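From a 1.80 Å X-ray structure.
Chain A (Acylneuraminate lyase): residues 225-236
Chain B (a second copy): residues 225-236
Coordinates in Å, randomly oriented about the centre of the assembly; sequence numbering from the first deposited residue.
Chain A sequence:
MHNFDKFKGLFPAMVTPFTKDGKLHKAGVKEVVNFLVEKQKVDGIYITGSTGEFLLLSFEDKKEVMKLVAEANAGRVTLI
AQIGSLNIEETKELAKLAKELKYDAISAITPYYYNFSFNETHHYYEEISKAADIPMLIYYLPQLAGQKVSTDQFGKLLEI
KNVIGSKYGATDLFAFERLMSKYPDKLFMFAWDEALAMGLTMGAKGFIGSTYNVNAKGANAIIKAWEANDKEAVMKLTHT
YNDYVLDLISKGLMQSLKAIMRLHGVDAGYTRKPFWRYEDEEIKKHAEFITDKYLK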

# COMPACT_ATOMS: atom_id res chain seq x y z
N ALA A 225 -26.16 -12.65 -21.97
CA ALA A 225 -25.10 -13.23 -22.82
C ALA A 225 -24.34 -14.35 -22.10
O ALA A 225 -24.03 -15.39 -22.70
N TRP A 226 -24.07 -14.14 -20.82
CA TRP A 226 -23.37 -15.13 -20.01
C TRP A 226 -24.23 -16.37 -19.88
O TRP A 226 -23.73 -17.47 -20.12
N GLU A 227 -25.51 -16.21 -19.55
CA GLU A 227 -26.42 -17.38 -19.43
C GLU A 227 -26.56 -18.12 -20.77
O GLU A 227 -26.74 -19.34 -20.78
N ALA A 228 -26.48 -17.37 -21.87
CA ALA A 228 -26.63 -17.93 -23.22
C ALA A 228 -25.33 -18.55 -23.76
O ALA A 228 -25.31 -19.09 -24.88
N ASN A 229 -24.26 -18.48 -22.96
CA ASN A 229 -22.95 -19.02 -23.35
C ASN A 229 -22.35 -18.31 -24.55
O ASN A 229 -21.56 -18.90 -25.31
N ASP A 230 -22.71 -17.05 -24.73
CA ASP A 230 -22.18 -16.27 -25.83
C ASP A 230 -20.93 -15.57 -25.29
O ASP A 230 -20.99 -14.41 -24.87
N LYS A 231 -19.82 -16.30 -25.28
CA LYS A 231 -18.60 -15.85 -24.61
C LYS A 231 -18.09 -14.54 -25.18
O LYS A 231 -17.64 -13.67 -24.43
N GLU A 232 -18.12 -14.42 -26.51
CA GLU A 232 -17.68 -13.21 -27.17
C GLU A 232 -18.52 -12.00 -26.78
O GLU A 232 -17.96 -10.91 -26.61
N ALA A 233 -19.84 -12.18 -26.68
CA ALA A 233 -20.73 -11.07 -26.31
C ALA A 233 -20.48 -10.64 -24.88
O ALA A 233 -20.49 -9.44 -24.58
N VAL A 234 -20.22 -11.61 -23.99
CA VAL A 234 -19.91 -11.26 -22.59
C VAL A 234 -18.70 -10.30 -22.58
O VAL A 234 -18.69 -9.30 -21.88
N MET A 235 -17.66 -10.65 -23.34
CA MET A 235 -16.48 -9.77 -23.45
C MET A 235 -16.81 -8.39 -24.00
O MET A 235 -16.43 -7.39 -23.41
N LYS A 236 -17.46 -8.36 -25.16
CA LYS A 236 -17.76 -7.11 -25.85
C LYS A 236 -18.67 -6.22 -24.99
O LYS A 236 -18.40 -5.04 -24.84
N ALA B 225 -13.99 -27.24 -19.44
CA ALA B 225 -15.35 -26.93 -18.91
C ALA B 225 -15.86 -25.60 -19.46
O ALA B 225 -17.01 -25.48 -19.87
N TRP B 226 -14.99 -24.59 -19.45
CA TRP B 226 -15.34 -23.27 -19.93
C TRP B 226 -15.74 -23.31 -21.41
O TRP B 226 -16.77 -22.75 -21.78
N GLU B 227 -14.92 -23.97 -22.22
CA GLU B 227 -15.22 -24.15 -23.64
C GLU B 227 -16.51 -24.93 -23.89
O GLU B 227 -17.22 -24.67 -24.87
N ALA B 228 -16.80 -25.86 -23.00
CA ALA B 228 -17.95 -26.75 -23.14
C ALA B 228 -19.22 -26.10 -22.55
O ALA B 228 -20.27 -26.74 -22.50
N ASN B 229 -19.10 -24.84 -22.12
CA ASN B 229 -20.21 -24.11 -21.48
C ASN B 229 -20.66 -24.69 -20.13
O ASN B 229 -21.78 -24.43 -19.69
N ASP B 230 -19.79 -25.46 -19.47
CA ASP B 230 -20.17 -26.09 -18.22
C ASP B 230 -19.83 -25.14 -17.09
O ASP B 230 -18.80 -25.28 -16.43
N LYS B 231 -20.70 -24.15 -16.90
CA LYS B 231 -20.37 -23.03 -16.01
C LYS B 231 -20.24 -23.45 -14.55
O LYS B 231 -19.41 -22.92 -13.82
N GLU B 232 -21.04 -24.42 -14.13
CA GLU B 232 -20.90 -24.92 -12.77
C GLU B 232 -19.59 -25.69 -12.53
O GLU B 232 -19.01 -25.61 -11.43
N ALA B 233 -19.15 -26.44 -13.53
CA ALA B 233 -17.86 -27.14 -13.43
C ALA B 233 -16.70 -26.15 -13.45
O ALA B 233 -15.71 -26.35 -12.74
N VAL B 234 -16.81 -25.08 -14.22
CA VAL B 234 -15.78 -24.04 -14.17
C VAL B 234 -15.60 -23.58 -12.72
O VAL B 234 -14.47 -23.45 -12.24
N MET B 235 -16.71 -23.38 -12.02
CA MET B 235 -16.63 -22.94 -10.62
C MET B 235 -16.01 -24.03 -9.73
O MET B 235 -15.03 -23.78 -9.03
N LYS B 236 -16.59 -25.23 -9.76
CA LYS B 236 -16.10 -26.34 -8.93
C LYS B 236 -14.62 -26.63 -9.18
O LYS B 236 -13.83 -26.79 -8.22

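The contact is a reciprocal one: each copy offers a tryptophan from the end of one helix and a lysine from the first turn of the next, and each lysine lies on the other copy's tryptophan. The turns meet at Asn A229 and Asn B229, whose CA atoms are 6.1 Å apart. Asparagine and lysine point toward the other stretch, while the tryptophans and methionines leave sideways and bring their ends nearer.

Each lysine lies over a ring face of the other copy's indole, in CH-pi and cation-pi contact. Trp A226 and Trp B226 share chi1 t with chi2 near 85°, and one face of each ring is covered by the other copy's lysine. Lys B231 CE sits 3.3 Å from the centroid of the six-membered ring of Trp A226, almost on its normal, and its NZ is 3.6 Å from that centroid, a cation-pi contact. In the reciprocal pairing Lys A231 CE is 3.5 Å from the Trp B226 six-membered ring centroid; its NZ, at 4.6 Å from that centroid and nearly on the normal, makes a longer cation-pi contact. At the ring edges, Met B235 CE approaches Trp A226 CH2 at 4.1 Å and Met A235 CE approaches Trp B226 CH2 at 4.2 Å; both methionines are m, t, t.

The polar ends break the symmetry. Both lysines start with chi1 m, but Lys A231 continues m, t, m, whereas Lys B231 has chi2 and chi3 between wells. Lys A231 NZ donates to Asn B229 OD1 at 2.6 Å and weakly to Trp B226 O at 3.1 Å. Lys B231 has no such direct bond; its CE rests 3.4 Å from Asn A229 OD1.

Water bridges both lysine ends, and a third water joins the tryptophans. One water's O is 3.1 Å from Lys A231 NZ and 3.2 Å from Glu B227 O; the O of another is 3.2 Å from Lys B231 NZ and 2.9 Å from Glu A227 O; the O of a third accepts from Trp B226 NE1 at 3.0 Å and weakly from Trp A226 NE1 at 3.4 Å.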

# COMPACT_ATOMS: atom_id res chain seq x y z
CB ALA A 225 -24.11 -12.12 -23.32
CB TRP A 226 -23.03 -14.55 -18.62
CG TRP A 226 -22.19 -15.46 -17.80
CD1 TRP A 226 -20.82 -15.59 -17.84
CD2 TRP A 226 -22.67 -16.40 -16.86
NE1 TRP A 226 -20.42 -16.55 -16.94
CE2 TRP A 226 -21.54 -17.05 -16.32
CE3 TRP A 226 -23.95 -16.73 -16.38
CZ2 TRP A 226 -21.65 -18.05 -15.35
CZ3 TRP A 226 -24.05 -17.72 -15.41
CH2 TRP A 226 -22.90 -18.37 -14.90
CB GLU A 227 -27.81 -16.95 -18.91
CG GLU A 227 -27.77 -16.44 -17.48
CD GLU A 227 -29.09 -15.88 -17.02
OE1 GLU A 227 -29.94 -15.58 -17.88
OE2 GLU A 227 -29.28 -15.73 -15.79
CB ALA A 228 -27.11 -16.87 -24.18
CB ASN A 229 -23.02 -20.55 -23.59
CG ASN A 229 -23.65 -21.27 -22.44
OD1 ASN A 229 -23.21 -21.13 -21.31
ND2 ASN A 229 -24.69 -22.05 -22.72
CB ASP A 230 -23.24 -15.28 -26.32
CG ASP A 230 -22.79 -14.51 -27.57
OD1 ASP A 230 -21.59 -14.50 -27.91
OD2 ASP A 230 -23.67 -13.89 -28.19
CB LYS A 231 -17.47 -16.86 -24.78
CG LYS A 231 -17.80 -18.27 -24.50
CD LYS A 231 -17.98 -18.48 -23.04
CE LYS A 231 -17.64 -19.92 -22.73
NZ LYS A 231 -18.28 -20.84 -23.71
CB GLU A 232 -17.64 -13.36 -28.71
CG GLU A 232 -16.50 -14.31 -29.19
CD GLU A 232 -15.11 -13.78 -28.86
OE1 GLU A 232 -14.72 -12.69 -29.37
OE2 GLU A 232 -14.40 -14.44 -28.07
CB ALA A 233 -22.23 -11.44 -26.51
CB VAL A 234 -19.60 -12.49 -21.74
CG1 VAL A 234 -19.03 -12.08 -20.37
CG2 VAL A 234 -20.87 -13.32 -21.54
CB MET A 235 -15.40 -10.40 -24.34
CG MET A 235 -15.00 -11.78 -23.85
SD MET A 235 -13.86 -12.59 -24.98
CE MET A 235 -14.10 -14.31 -24.48
CB LYS A 236 -18.40 -7.41 -27.21
CG LYS A 236 -18.89 -6.16 -27.96
CD LYS A 236 -19.53 -6.53 -29.33
CE LYS A 236 -20.46 -5.40 -29.81
NZ LYS A 236 -21.69 -5.32 -28.92
CB ALA B 225 -15.37 -26.91 -17.35
CB TRP B 226 -14.18 -22.31 -19.69
CG TRP B 226 -14.52 -20.89 -19.96
CD1 TRP B 226 -15.11 -20.00 -19.11
CD2 TRP B 226 -14.30 -20.19 -21.18
NE1 TRP B 226 -15.25 -18.78 -19.72
CE2 TRP B 226 -14.78 -18.88 -21.00
CE3 TRP B 226 -13.75 -20.55 -22.43
CZ2 TRP B 226 -14.71 -17.90 -22.00
CZ3 TRP B 226 -13.69 -19.59 -23.44
CH2 TRP B 226 -14.17 -18.28 -23.21
CB GLU B 227 -14.05 -24.84 -24.34
CG GLU B 227 -12.83 -23.93 -24.45
CD GLU B 227 -11.59 -24.62 -25.02
OE1 GLU B 227 -11.51 -25.87 -24.97
OE2 GLU B 227 -10.69 -23.90 -25.51
CB ALA B 228 -17.64 -28.09 -22.47
CB ASN B 229 -21.44 -23.99 -22.42
CG ASN B 229 -21.10 -23.41 -23.79
OD1 ASN B 229 -20.20 -22.59 -23.93
ND2 ASN B 229 -21.88 -23.79 -24.81
CB ASP B 230 -19.47 -27.44 -18.05
CG ASP B 230 -20.04 -28.24 -16.87
OD1 ASP B 230 -20.76 -27.66 -16.01
OD2 ASP B 230 -19.73 -29.45 -16.80
CB LYS B 231 -21.34 -21.87 -16.20
CG LYS B 231 -21.49 -21.55 -17.70
CD LYS B 231 -21.62 -20.10 -17.96
CE LYS B 231 -23.00 -19.72 -18.24
NZ LYS B 231 -23.98 -20.45 -17.42
CB GLU B 232 -22.12 -25.79 -12.41
CG GLU B 232 -23.42 -24.96 -12.40
CD GLU B 232 -23.99 -24.68 -13.80
OE1 GLU B 232 -23.64 -25.38 -14.80
OE2 GLU B 232 -24.79 -23.73 -13.90
CB ALA B 233 -17.69 -28.15 -14.56
CB VAL B 234 -16.09 -22.84 -15.09
CG1 VAL B 234 -15.13 -21.64 -14.80
CG2 VAL B 234 -15.98 -23.30 -16.53
CB MET B 235 -18.02 -22.54 -10.09
CG MET B 235 -18.67 -21.45 -10.88
SD MET B 235 -20.42 -21.36 -10.42
CE MET B 235 -21.11 -20.56 -11.88
CB LYS B 236 -16.95 -27.59 -9.18
CG LYS B 236 -16.50 -28.82 -8.38
CD LYS B 236 -17.33 -30.06 -8.75
CE LYS B 236 -16.48 -31.38 -8.71
NZ LYS B 236 -15.43 -31.43 -9.80
O HOH W 1 -17.31 -17.30 -18.19
O HOH W 2 -26.99 -20.92 -18.36
O HOH W 3 -16.60 -21.80 -26.16